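Local coordinates for protein 4-amino-4-deoxy-L-arabinose transferase or related glycosyltransferases of PMT family (Cupriavidus metallidurans, PDB 5EZM) that probably transfers 4-amino-4-deoxy-L-arabinose to lipid A, as a zinc-containing integral membrane glycosyltransferase of the GT-C fold, at residues M168-Q179 with F321-W330; W299-A309 with L356-L367. All coordinates share one frame; numbering follows the deposited sequence.

Following the chain from its N terminus, helix 160-178 comes first and supplies the first half of contact 1. Helix 303-310, much later, opens contact 2; helix 323-339 then returns to helix 160-178 and closes the long, largely helical loop of contact 1. Helix 352-365 follows and closes the shorter loop of contact 2, so the segments alternate and the two loops cross. Both contacts pair helices of the GT-C membrane domain, and their centres lie about 16 Å apart. They touch directly: Leu-176 CD1 meets Ile-358 CD1 at 3.9 Å, and Gly-328 CA lies 4.1 Å from Leu-359 CD1, so the four helices pack against one another.

Contact 1: residues M168-Q179 with F321-W330; sequences MSCVLAFMLMGQ and FRPALMAGIW. With DSL (mono-trans, octa-cis decaprenyl-phosphate), chain C.
The pocket for the decaprenyl chain of the bound lipid phosphate is partly built here, where Leu-172 and Met-175 of helix 160-178 face Met-326 and Trp-330 of helix 323-339. The two helix segments run nearly antiparallel, at 159°, with axes 10.9 Å apart, and large side chains fill the space between them. Trp-330 has CG anti to its backbone N (chi1 -177°), and the indole reaches across to helix 160-178. CB of Leu-172 sits over a face of its six-membered ring, 4.0 Å from the centroid, in a CH-pi contact; Met-168 adds its methyl CE beside CZ2 and CH2. The indole NE1 is satisfied elsewhere, by Pro-351 O.

At the other end, CB of Gln-179 lies 3.5 Å from the centroid of the Phe-321 ring and only 7° off its normal, a second CH-pi contact. CD2 of Leu-176 comes to the same ring at its edge, 3.5 Å from CE2, and also packs on CG of Met-326. In the middle, CD1 of Leu-172 touches both Met-326 CG and Trp-330 CE3.

One unit of the prenyl chain lies against a flank of this interface. Its branch methyl C23 touches Trp-330 CZ3 and Met-175 CB, both at 3.5 Å, while C21 lies in the indole plane at the ring edge and 3.5 Å from Met-326 SD. Helix 185-206, through Ala-198 on Val-171, backs the same region. Apolar side chains of two nearly antiparallel helices, with one isoprenoid unit of the lipid set against their flank, are consistent with part of the lipid-carrier site of a GT-C glycosyltransferase.

Contact 2: residues W299-A309 with L356-L367; sequences WAGIFPKLWTA and LGILAGVALDRL. With MPG ([(Z)-octadec-9-enyl] (2R)-2,3-bis(oxidanyl)propanoate), chain B; MPG ([(Z)-octadec-9-enyl] (2R)-2,3-bis(oxidanyl)propanoate), chain O; MPG ([(Z)-octadec-9-enyl] (2R)-2,3-bis(oxidanyl)propanoate), chain E; MPG ([(Z)-octadec-9-enyl] (2R)-2,3-bis(oxidanyl)propanoate), chain D.
Leu-306 packs as a knob into a hole formed by Leu-356, Leu-359, Ala-360 and Ala-363, with its CD2 3.8 Å from the CB of both Leu-359 and Ala-363. Because Ala-363 is small, its CB can lie against Lys-305 O at 3.5 Å, and the CA atoms of Leu-306 and Leu-359 come within 5.5 Å. Separately, Ala-309 CB meets Val-362 CG2 at 3.5 Å. Ile-302 extends this apolar core: its CD1 reaches Leu-364 CD2 at 3.6 Å, the two side chains crossing at about a right angle.

The aromatic contact is a CH-pi one, with CD1 of Leu-364 over a face of the Trp-299 six-membered ring, 27° off the normal. That indole is also held by its NE1, which bonds to Ala-144 O of helix 135-147.

In the membrane domain of this GT-C protein, the segments 303-309 and 356-365 of two helices cross almost perpendicularly, at 94°, with axes 8.7 Å apart.

Polar groups stay at the margin. The extended chain of Lys-305 runs obliquely past Leu-367, whose CD2 meets its CD and NZ, and Thr-308 OG1 donates a weak hydrogen bond back to Lys-305 O, one turn earlier.

Bound monoacylglycerol-like lipids contribute the rest. C4 of one lies over a face of the Phe-303 ring, 3.6 Å from CE1, while Leu-356 CD2 stands at the ring's edge. Replacing Phe-303 with an alanine would probably strip this lipid tail of its flat support and open a gap beside Leu-356 CD2. Another tail crosses a face of Trp-307, its C4 3.5 Å from CD1.

Contact 1: residues M168-Q179 with F321-W330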
loop_
_atom_site.group_PDB
_atom_site.type_symbol
_atom_site.label_atom_id
_atom_site.label_comp_id
_atom_site.label_asym_id
_atom_site.label_seq_id
_atom_site.Cartn_x
_atom_site.Cartn_y
_atom_site.Cartn_z
ATOM N N MET A 168 -10.002 -7.584 -0.662
ATOM C CA MET A 168 -10.099 -8.828 0.093
ATOM C C MET A 168 -10.894 -8.637 1.377
ATOM O O MET A 168 -11.583 -9.564 1.823
ATOM C CB MET A 168 -8.705 -9.382 0.390
ATOM C CG MET A 168 -8.018 -9.978 -0.831
ATOM S SD MET A 168 -6.549 -10.945 -0.426
ATOM C CE MET A 168 -7.277 -12.280 0.523
ATOM N N SER A 169 -10.823 -7.445 1.977
ATOM C CA SER A 169 -11.719 -7.135 3.082
ATOM C C SER A 169 -13.170 -7.165 2.626
ATOM O O SER A 169 -14.063 -7.504 3.414
ATOM C CB SER A 169 -11.377 -5.772 3.683
ATOM O OG SER A 169 -11.842 -4.723 2.855
ATOM N N CYS A 170 -13.425 -6.820 1.362
ATOM C CA CYS A 170 -14.762 -7.027 0.814
ATOM C C CYS A 170 -15.077 -8.513 0.668
ATOM O O CYS A 170 -16.226 -8.924 0.857
ATOM C CB CYS A 170 -14.908 -6.313 -0.528
ATOM S SG CYS A 170 -15.169 -4.535 -0.385
ATOM N N VAL A 171 -14.077 -9.334 0.331
ATOM C CA VAL A 171 -14.303 -10.780 0.276
ATOM C C VAL A 171 -14.766 -11.294 1.635
ATOM O O VAL A 171 -15.804 -11.961 1.753
ATOM C CB VAL A 171 -13.032 -11.513 -0.190
ATOM C CG1 VAL A 171 -13.282 -13.011 -0.257
ATOM C CG2 VAL A 171 -12.567 -10.987 -1.537
ATOM N N LEU A 172 -14.002 -10.979 2.685
ATOM C CA LEU A 172 -14.340 -11.449 4.024
ATOM C C LEU A 172 -15.682 -10.894 4.483
ATOM O O LEU A 172 -16.560 -11.645 4.925
ATOM C CB LEU A 172 -13.238 -11.060 5.007
ATOM C CG LEU A 172 -13.542 -11.369 6.473
ATOM C CD1 LEU A 172 -13.632 -12.867 6.683
ATOM C CD2 LEU A 172 -12.498 -10.753 7.390
ATOM N N ALA A 173 -15.862 -9.574 4.382
ATOM C CA ALA A 173 -17.085 -8.951 4.884
ATOM C C ALA A 173 -18.313 -9.465 4.149
ATOM O O ALA A 173 -19.344 -9.745 4.771
ATOM C CB ALA A 173 -16.991 -7.432 4.765
ATOM N N PHE A 174 -18.228 -9.597 2.823
ATOM C CA PHE A 174 -19.372 -10.100 2.071
ATOM C C PHE A 174 -19.656 -11.555 2.416
ATOM O O PHE A 174 -20.822 -11.964 2.498
ATOM C CB PHE A 174 -19.138 -9.936 0.569
ATOM C CG PHE A 174 -19.045 -8.503 0.120
ATOM C CD1 PHE A 174 -19.524 -7.476 0.919
ATOM C CD2 PHE A 174 -18.474 -8.182 -1.101
ATOM C CE1 PHE A 174 -19.434 -6.161 0.509
ATOM C CE2 PHE A 174 -18.381 -6.868 -1.516
ATOM C CZ PHE A 174 -18.861 -5.856 -0.711
ATOM N N MET A 175 -18.606 -12.351 2.634
ATOM C CA MET A 175 -18.814 -13.728 3.068
ATOM C C MET A 175 -19.527 -13.780 4.413
ATOM O O MET A 175 -20.429 -14.602 4.613
ATOM C CB MET A 175 -17.479 -14.465 3.138
ATOM C CG MET A 175 -17.557 -15.852 3.760
ATOM S SD MET A 175 -18.607 -16.997 2.841
ATOM C CE MET A 175 -18.261 -18.529 3.702
ATOM N N LEU A 176 -19.143 -12.905 5.349
ATOM C CA LEU A 176 -19.810 -12.894 6.649
ATOM C C LEU A 176 -21.255 -12.425 6.527
ATOM O O LEU A 176 -22.145 -12.973 7.187
ATOM C CB LEU A 176 -19.041 -12.014 7.633
ATOM C CG LEU A 176 -17.612 -12.450 7.964
ATOM C CD1 LEU A 176 -17.013 -11.563 9.047
ATOM C CD2 LEU A 176 -17.565 -13.910 8.378
ATOM N N MET A 177 -21.511 -11.417 5.689
ATOM C CA MET A 177 -22.878 -10.939 5.498
ATOM C C MET A 177 -23.760 -12.022 4.892
ATOM O O MET A 177 -24.929 -12.165 5.271
ATOM C CB MET A 177 -22.888 -9.695 4.610
ATOM C CG MET A 177 -22.192 -8.475 5.196
ATOM S SD MET A 177 -23.034 -7.792 6.635
ATOM C CE MET A 177 -24.645 -7.402 5.952
ATOM N N GLY A 178 -23.217 -12.795 3.949
ATOM C CA GLY A 178 -24.006 -13.814 3.278
ATOM C C GLY A 178 -24.307 -15.033 4.122
ATOM O O GLY A 178 -25.222 -15.790 3.790
ATOM N N GLN A 179 -23.561 -15.243 5.203
ATOM C CA GLN A 179 -23.754 -16.405 6.057
ATOM C C GLN A 179 -24.533 -16.085 7.325
ATOM O O GLN A 179 -24.551 -16.902 8.251
ATOM C CB GLN A 179 -22.401 -17.028 6.412
ATOM C CG GLN A 179 -21.633 -17.541 5.207
ATOM C CD GLN A 179 -22.431 -18.542 4.395
ATOM O OE1 GLN A 179 -23.090 -19.422 4.946
ATOM N NE2 GLN A 179 -22.379 -18.407 3.076
ATOM N N PHE A 321 -22.881 -20.812 11.817
ATOM C CA PHE A 321 -21.717 -20.124 11.281
ATOM C C PHE A 321 -21.076 -19.270 12.368
ATOM O O PHE A 321 -21.756 -18.471 13.018
ATOM C CB PHE A 321 -22.125 -19.262 10.087
ATOM C CG PHE A 321 -20.973 -18.607 9.388
ATOM C CD1 PHE A 321 -20.270 -19.282 8.404
ATOM C CD2 PHE A 321 -20.595 -17.314 9.709
ATOM C CE1 PHE A 321 -19.211 -18.684 7.758
ATOM C CE2 PHE A 321 -19.536 -16.712 9.066
ATOM C CZ PHE A 321 -18.841 -17.395 8.088
ATOM N N ARG A 322 -19.766 -19.441 12.565
ATOM C CA ARG A 322 -19.039 -18.722 13.604
ATOM C C ARG A 322 -18.214 -17.604 12.977
ATOM O O ARG A 322 -17.123 -17.868 12.446
ATOM C CB ARG A 322 -18.140 -19.682 14.389
ATOM N N PRO A 323 -18.669 -16.344 13.025
ATOM C CA PRO A 323 -17.970 -15.271 12.299
ATOM C C PRO A 323 -16.601 -14.927 12.868
ATOM O O PRO A 323 -15.623 -14.839 12.117
ATOM C CB PRO A 323 -18.937 -14.086 12.419
ATOM C CG PRO A 323 -19.730 -14.368 13.652
ATOM C CD PRO A 323 -19.881 -15.859 13.706
ATOM N N ALA A 324 -16.520 -14.717 14.185
ATOM C CA ALA A 324 -15.242 -14.374 14.802
ATOM C C ALA A 324 -14.189 -15.441 14.523
ATOM O O ALA A 324 -13.021 -15.120 14.270
ATOM C CB ALA A 324 -15.421 -14.175 16.307
ATOM N N LEU A 325 -14.585 -16.716 14.560
ATOM C CA LEU A 325 -13.665 -17.788 14.191
ATOM C C LEU A 325 -13.223 -17.655 12.738
ATOM O O LEU A 325 -12.070 -17.951 12.405
ATOM C CB LEU A 325 -14.322 -19.147 14.434
ATOM C CG LEU A 325 -13.568 -20.396 13.970
ATOM C CD1 LEU A 325 -12.250 -20.548 14.708
ATOM C CD2 LEU A 325 -14.429 -21.637 14.151
ATOM N N MET A 326 -14.122 -17.202 11.860
ATOM C CA MET A 326 -13.749 -17.012 10.463
ATOM C C MET A 326 -12.724 -15.893 10.312
ATOM O O MET A 326 -11.773 -16.015 9.530
ATOM C CB MET A 326 -14.988 -16.718 9.619
ATOM C CG MET A 326 -14.687 -16.464 8.151
ATOM S SD MET A 326 -14.142 -17.953 7.291
ATOM C CE MET A 326 -15.656 -18.911 7.271
ATOM N N ALA A 327 -12.901 -14.795 11.050
ATOM C CA ALA A 327 -11.919 -13.717 11.002
ATOM C C ALA A 327 -10.578 -14.169 11.570
ATOM O O ALA A 327 -9.519 -13.836 11.021
ATOM C CB ALA A 327 -12.440 -12.497 11.762
ATOM N N GLY A 328 -10.605 -14.932 12.663
ATOM C CA GLY A 328 -9.365 -15.406 13.251
ATOM C C GLY A 328 -8.614 -16.365 12.348
ATOM O O GLY A 328 -7.389 -16.289 12.231
ATOM N N ILE A 329 -9.336 -17.283 11.698
ATOM C CA ILE A 329 -8.692 -18.180 10.744
ATOM C C ILE A 329 -8.199 -17.401 9.531
ATOM O O ILE A 329 -7.181 -17.755 8.927
ATOM C CB ILE A 329 -9.657 -19.314 10.353
ATOM C CG1 ILE A 329 -9.940 -20.200 11.567
ATOM C CG2 ILE A 329 -9.089 -20.144 9.214
ATOM C CD1 ILE A 329 -10.890 -21.342 11.289
ATOM N N TRP A 330 -8.901 -16.329 9.160
ATOM C CA TRP A 330 -8.410 -15.426 8.125
ATOM C C TRP A 330 -7.034 -14.881 8.493
ATOM O O TRP A 330 -6.041 -15.122 7.792
ATOM C CB TRP A 330 -9.424 -14.296 7.927
ATOM C CG TRP A 330 -9.103 -13.313 6.848
ATOM C CD1 TRP A 330 -8.295 -12.218 6.947
ATOM C CD2 TRP A 330 -9.614 -13.315 5.512
ATOM N NE1 TRP A 330 -8.261 -11.546 5.749
ATOM C CE2 TRP A 330 -9.063 -12.201 4.852
ATOM C CE3 TRP A 330 -10.476 -14.158 4.805
ATOM C CZ2 TRP A 330 -9.346 -11.909 3.522
ATOM C CZ3 TRP A 330 -10.755 -13.863 3.486
ATOM C CH2 TRP A 330 -10.193 -12.750 2.859
HETATM C C21 DSL C . -12.891 -16.947 4.152
HETATM C C22 DSL C . -13.651 -16.474 2.925
HETATM C C23 DSL C . -14.022 -15.003 2.782
HETATM C C24 DSL C . -13.992 -17.355 1.972
HETATM C C25 DSL C . -14.765 -16.883 0.714
HETATM C C26 DSL C . -14.107 -17.536 -0.532
HETATM C C27 DSL C . -15.179 -18.351 -1.332
HETATM C C28 DSL C . -16.675 -17.968 -1.225
HETATM C C29 DSL C . -14.797 -19.382 -2.112
HETATM C C30 DSL C . -13.297 -19.760 -2.220
HETATM C C31 DSL C . -13.150 -21.284 -2.545
HETATM C C32 DSL C . -12.221 -21.478 -3.795
HETATM C C33 DSL C . -12.786 -21.291 -5.216
HETATM C C34 DSL C . -10.922 -21.824 -3.626
#

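Contact 2: residues W299-A309 with L356-L367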
loop_
_atom_site.group_PDB
_atom_site.type_symbol
_atom_site.label_atom_id
_atom_site.label_comp_id
_atom_site.label_asym_id
_atom_site.label_seq_id
_atom_site.Cartn_x
_atom_site.Cartn_y
_atom_site.Cartn_z
ATOM N N TRP A 299 -3.494 -1.699 19.788
ATOM C CA TRP A 299 -4.334 -2.769 20.308
ATOM C C TRP A 299 -3.524 -3.985 20.743
ATOM O O TRP A 299 -4.113 -5.025 21.067
ATOM C CB TRP A 299 -5.380 -3.178 19.267
ATOM C CG TRP A 299 -6.030 -2.011 18.571
ATOM C CD1 TRP A 299 -5.935 -1.688 17.247
ATOM C CD2 TRP A 299 -6.863 -1.008 19.168
ATOM N NE1 TRP A 299 -6.661 -0.554 16.982
ATOM C CE2 TRP A 299 -7.240 -0.115 18.143
ATOM C CE3 TRP A 299 -7.330 -0.780 20.467
ATOM C CZ2 TRP A 299 -8.059 0.991 18.379
ATOM C CZ3 TRP A 299 -8.143 0.316 20.698
ATOM C CH2 TRP A 299 -8.501 1.187 19.658
ATOM N N ALA A 300 -2.192 -3.879 20.769
ATOM C CA ALA A 300 -1.364 -5.026 21.134
ATOM C C ALA A 300 -1.736 -5.565 22.510
ATOM O O ALA A 300 -1.756 -6.784 22.723
ATOM C CB ALA A 300 0.114 -4.643 21.087
ATOM N N GLY A 301 -2.067 -4.671 23.446
ATOM C CA GLY A 301 -2.444 -5.081 24.786
ATOM C C GLY A 301 -3.663 -5.980 24.847
ATOM O O GLY A 301 -3.835 -6.702 25.835
ATOM N N ILE A 302 -4.515 -5.961 23.821
ATOM C CA ILE A 302 -5.685 -6.829 23.792
ATOM C C ILE A 302 -5.516 -7.977 22.805
ATOM O O ILE A 302 -6.498 -8.659 22.483
ATOM C CB ILE A 302 -6.980 -6.049 23.496
ATOM C CG1 ILE A 302 -6.983 -5.508 22.064
ATOM C CG2 ILE A 302 -7.188 -4.934 24.514
ATOM C CD1 ILE A 302 -8.332 -5.000 21.611
ATOM N N PHE A 303 -4.299 -8.216 22.316
ATOM C CA PHE A 303 -4.080 -9.365 21.441
ATOM C C PHE A 303 -4.548 -10.685 22.050
ATOM O O PHE A 303 -5.157 -11.484 21.317
ATOM C CB PHE A 303 -2.602 -9.445 21.029
ATOM C CG PHE A 303 -2.350 -9.021 19.608
ATOM C CD1 PHE A 303 -3.030 -9.626 18.560
ATOM C CD2 PHE A 303 -1.433 -8.023 19.316
ATOM C CE1 PHE A 303 -2.806 -9.239 17.251
ATOM C CE2 PHE A 303 -1.204 -7.631 18.006
ATOM C CZ PHE A 303 -1.891 -8.241 16.972
ATOM N N PRO A 304 -4.321 -10.983 23.338
ATOM C CA PRO A 304 -4.967 -12.177 23.911
ATOM C C PRO A 304 -6.480 -12.132 23.819
ATOM O O PRO A 304 -7.106 -13.130 23.441
ATOM C CB PRO A 304 -4.481 -12.168 25.367
ATOM C CG PRO A 304 -3.189 -11.442 25.320
ATOM C CD PRO A 304 -3.371 -10.376 24.290
ATOM N N LYS A 305 -7.089 -10.987 24.138
ATOM C CA LYS A 305 -8.538 -10.852 24.078
ATOM C C LYS A 305 -9.082 -10.960 22.660
ATOM O O LYS A 305 -10.302 -11.069 22.491
ATOM C CB LYS A 305 -8.959 -9.526 24.716
ATOM C CG LYS A 305 -8.936 -9.569 26.236
ATOM C CD LYS A 305 -8.871 -8.186 26.862
ATOM C CE LYS A 305 -8.848 -8.291 28.387
ATOM N NZ LYS A 305 -8.567 -6.984 29.049
ATOM N N LEU A 306 -8.216 -10.929 21.643
ATOM C CA LEU A 306 -8.652 -11.273 20.293
ATOM C C LEU A 306 -8.828 -12.779 20.144
ATOM O O LEU A 306 -9.821 -13.239 19.568
ATOM C CB LEU A 306 -7.652 -10.749 19.265
ATOM C CG LEU A 306 -7.438 -9.237 19.229
ATOM C CD1 LEU A 306 -6.690 -8.845 17.968
ATOM C CD2 LEU A 306 -8.766 -8.514 19.317
ATOM N N TRP A 307 -7.876 -13.559 20.660
ATOM C CA TRP A 307 -8.006 -15.012 20.645
ATOM C C TRP A 307 -9.282 -15.451 21.356
ATOM O O TRP A 307 -10.106 -16.182 20.792
ATOM C CB TRP A 307 -6.771 -15.644 21.289
ATOM C CG TRP A 307 -6.830 -17.138 21.399
ATOM C CD1 TRP A 307 -7.212 -17.864 22.489
ATOM C CD2 TRP A 307 -6.489 -18.089 20.383
ATOM N NE1 TRP A 307 -7.133 -19.208 22.214
ATOM C CE2 TRP A 307 -6.691 -19.373 20.928
ATOM C CE3 TRP A 307 -6.035 -17.980 19.065
ATOM C CZ2 TRP A 307 -6.456 -20.538 20.202
ATOM C CZ3 TRP A 307 -5.800 -19.139 18.346
ATOM C CH2 TRP A 307 -6.011 -20.402 18.916
ATOM N N THR A 308 -9.488 -14.969 22.584
ATOM C CA THR A 308 -10.663 -15.326 23.373
ATOM C C THR A 308 -11.925 -14.753 22.738
ATOM O O THR A 308 -13.024 -14.867 23.294
ATOM C CB THR A 308 -10.528 -14.830 24.816
ATOM O OG1 THR A 308 -10.499 -13.399 24.836
ATOM C CG2 THR A 308 -9.259 -15.368 25.452
ATOM N N ALA A 309 -11.767 -14.123 21.575
ATOM C CA ALA A 309 -12.899 -13.622 20.819
ATOM C C ALA A 309 -13.388 -14.617 19.779
ATOM O O ALA A 309 -14.586 -14.642 19.475
ATOM C CB ALA A 309 -12.528 -12.299 20.145
ATOM N N LEU A 356 -8.574 -8.657 11.954
ATOM C CA LEU A 356 -8.182 -8.233 13.294
ATOM C C LEU A 356 -9.094 -7.124 13.798
ATOM O O LEU A 356 -9.572 -7.169 14.940
ATOM C CB LEU A 356 -6.725 -7.772 13.297
ATOM C CG LEU A 356 -5.679 -8.847 13.006
ATOM C CD1 LEU A 356 -4.287 -8.239 13.010
ATOM C CD2 LEU A 356 -5.780 -9.985 14.012
ATOM N N GLY A 357 -9.368 -6.134 12.942
ATOM C CA GLY A 357 -10.306 -5.085 13.309
ATOM C C GLY A 357 -11.606 -5.640 13.852
ATOM O O GLY A 357 -12.030 -5.297 14.961
ATOM N N ILE A 358 -12.232 -6.550 13.095
ATOM C CA ILE A 358 -13.458 -7.193 13.563
ATOM C C ILE A 358 -13.243 -7.769 14.954
ATOM O O ILE A 358 -14.000 -7.478 15.889
ATOM C CB ILE A 358 -13.909 -8.279 12.571
ATOM C CG1 ILE A 358 -14.168 -7.671 11.192
ATOM C CG2 ILE A 358 -15.149 -8.999 13.091
ATOM C CD1 ILE A 358 -14.649 -8.680 10.173
ATOM N N LEU A 359 -12.181 -8.561 15.119
ATOM C CA LEU A 359 -11.893 -9.135 16.427
ATOM C C LEU A 359 -11.746 -8.039 17.473
ATOM O O LEU A 359 -12.370 -8.097 18.541
ATOM C CB LEU A 359 -10.635 -10.001 16.361
ATOM C CG LEU A 359 -10.765 -11.276 15.526
ATOM C CD1 LEU A 359 -9.527 -12.156 15.668
ATOM C CD2 LEU A 359 -12.019 -12.040 15.921
ATOM N N ALA A 360 -10.963 -7.004 17.159
ATOM C CA ALA A 360 -10.830 -5.884 18.082
ATOM C C ALA A 360 -12.201 -5.343 18.458
ATOM O O ALA A 360 -12.510 -5.157 19.643
ATOM C CB ALA A 360 -9.959 -4.792 17.462
ATOM N N GLY A 361 -13.063 -5.162 17.450
ATOM C CA GLY A 361 -14.391 -4.632 17.700
ATOM C C GLY A 361 -15.150 -5.411 18.753
ATOM O O GLY A 361 -15.856 -4.827 19.580
ATOM N N VAL A 362 -15.005 -6.737 18.760
ATOM C CA VAL A 362 -15.738 -7.491 19.769
ATOM C C VAL A 362 -14.986 -7.479 21.093
ATOM O O VAL A 362 -15.600 -7.376 22.162
ATOM C CB VAL A 362 -16.047 -8.922 19.280
ATOM C CG1 VAL A 362 -16.685 -8.877 17.906
ATOM C CG2 VAL A 362 -14.814 -9.792 19.259
ATOM N N ALA A 363 -13.650 -7.524 21.051
ATOM C CA ALA A 363 -12.891 -7.545 22.295
ATOM C C ALA A 363 -13.130 -6.266 23.085
ATOM O O ALA A 363 -13.557 -6.308 24.247
ATOM C CB ALA A 363 -11.404 -7.744 22.007
ATOM N N LEU A 364 -12.899 -5.115 22.448
ATOM C CA LEU A 364 -13.210 -3.838 23.080
ATOM C C LEU A 364 -14.662 -3.784 23.531
ATOM O O LEU A 364 -14.978 -3.129 24.532
ATOM C CB LEU A 364 -12.906 -2.689 22.115
ATOM C CG LEU A 364 -11.470 -2.608 21.584
ATOM C CD1 LEU A 364 -11.343 -1.583 20.463
ATOM C CD2 LEU A 364 -10.499 -2.289 22.709
ATOM N N ASP A 365 -15.554 -4.489 22.829
ATOM C CA ASP A 365 -16.966 -4.439 23.186
ATOM C C ASP A 365 -17.245 -5.087 24.534
ATOM O O ASP A 365 -18.248 -4.751 25.171
ATOM C CB ASP A 365 -17.808 -5.109 22.103
ATOM C CG ASP A 365 -19.288 -4.879 22.297
ATOM O OD1 ASP A 365 -19.652 -3.825 22.861
ATOM O OD2 ASP A 365 -20.085 -5.751 21.887
ATOM N N ARG A 366 -16.382 -5.992 24.992
ATOM C CA ARG A 366 -16.584 -6.679 26.259
ATOM C C ARG A 366 -15.799 -6.058 27.405
ATOM O O ARG A 366 -15.887 -6.547 28.536
ATOM C CB ARG A 366 -16.212 -8.157 26.115
ATOM C CG ARG A 366 -17.005 -8.885 25.044
ATOM C CD ARG A 366 -16.481 -10.295 24.827
ATOM N NE ARG A 366 -17.245 -11.013 23.809
ATOM C CZ ARG A 366 -16.914 -12.208 23.329
ATOM N NH1 ARG A 366 -15.824 -12.825 23.772
ATOM N NH2 ARG A 366 -17.670 -12.786 22.404
ATOM N N LEU A 367 -15.047 -4.991 27.150
ATOM C CA LEU A 367 -14.191 -4.401 28.169
ATOM C C LEU A 367 -14.983 -3.520 29.126
ATOM O O LEU A 367 -15.835 -2.729 28.710
ATOM C CB LEU A 367 -13.080 -3.577 27.521
ATOM C CG LEU A 367 -12.086 -4.345 26.652
ATOM C CD1 LEU A 367 -11.009 -3.408 26.128
ATOM C CD2 LEU A 367 -11.473 -5.497 27.434
HETATM C C2 MPG B . -5.703 -16.936 26.478
HETATM C C3 MPG B . -5.012 -16.340 25.257
HETATM C C4 MPG B . -4.365 -17.418 24.402
HETATM C C5 MPG B . -3.571 -16.857 23.211
HETATM C C6 MPG B . -2.995 -17.985 22.339
HETATM C C1 MPG B . -6.183 -15.869 27.464
HETATM C C2 MPG O . 1.131 -9.355 22.590
HETATM C C3 MPG O . 1.275 -8.928 24.047
HETATM C C4 MPG O . -0.074 -8.746 24.727
HETATM C C5 MPG O . 0.040 -8.418 26.225
HETATM C C6 MPG O . -1.296 -8.600 26.964
HETATM C C7 MPG O . -1.118 -8.615 28.495
HETATM C C8 MPG O . -2.323 -9.249 29.230
HETATM C C1 MPG O . 2.474 -9.662 21.924
HETATM C C2 MPG E . -1.525 -12.706 14.689
HETATM C C3 MPG E . -0.350 -12.896 15.641
HETATM C C4 MPG E . -0.362 -11.885 16.777
HETATM C C5 MPG E . 0.923 -11.911 17.620
HETATM C C6 MPG E . 0.787 -11.081 18.909
HETATM C C1 MPG E . -1.512 -13.710 13.534
HETATM C C2 MPG D . -2.138 -13.955 19.295
HETATM C C3 MPG D . -3.514 -13.391 18.954
HETATM C C4 MPG D . -4.037 -13.877 17.609
HETATM C C5 MPG D . -5.456 -13.366 17.304
HETATM C C6 MPG D . -5.986 -13.888 15.960
HETATM C C1 MPG D . -1.782 -13.784 20.777
#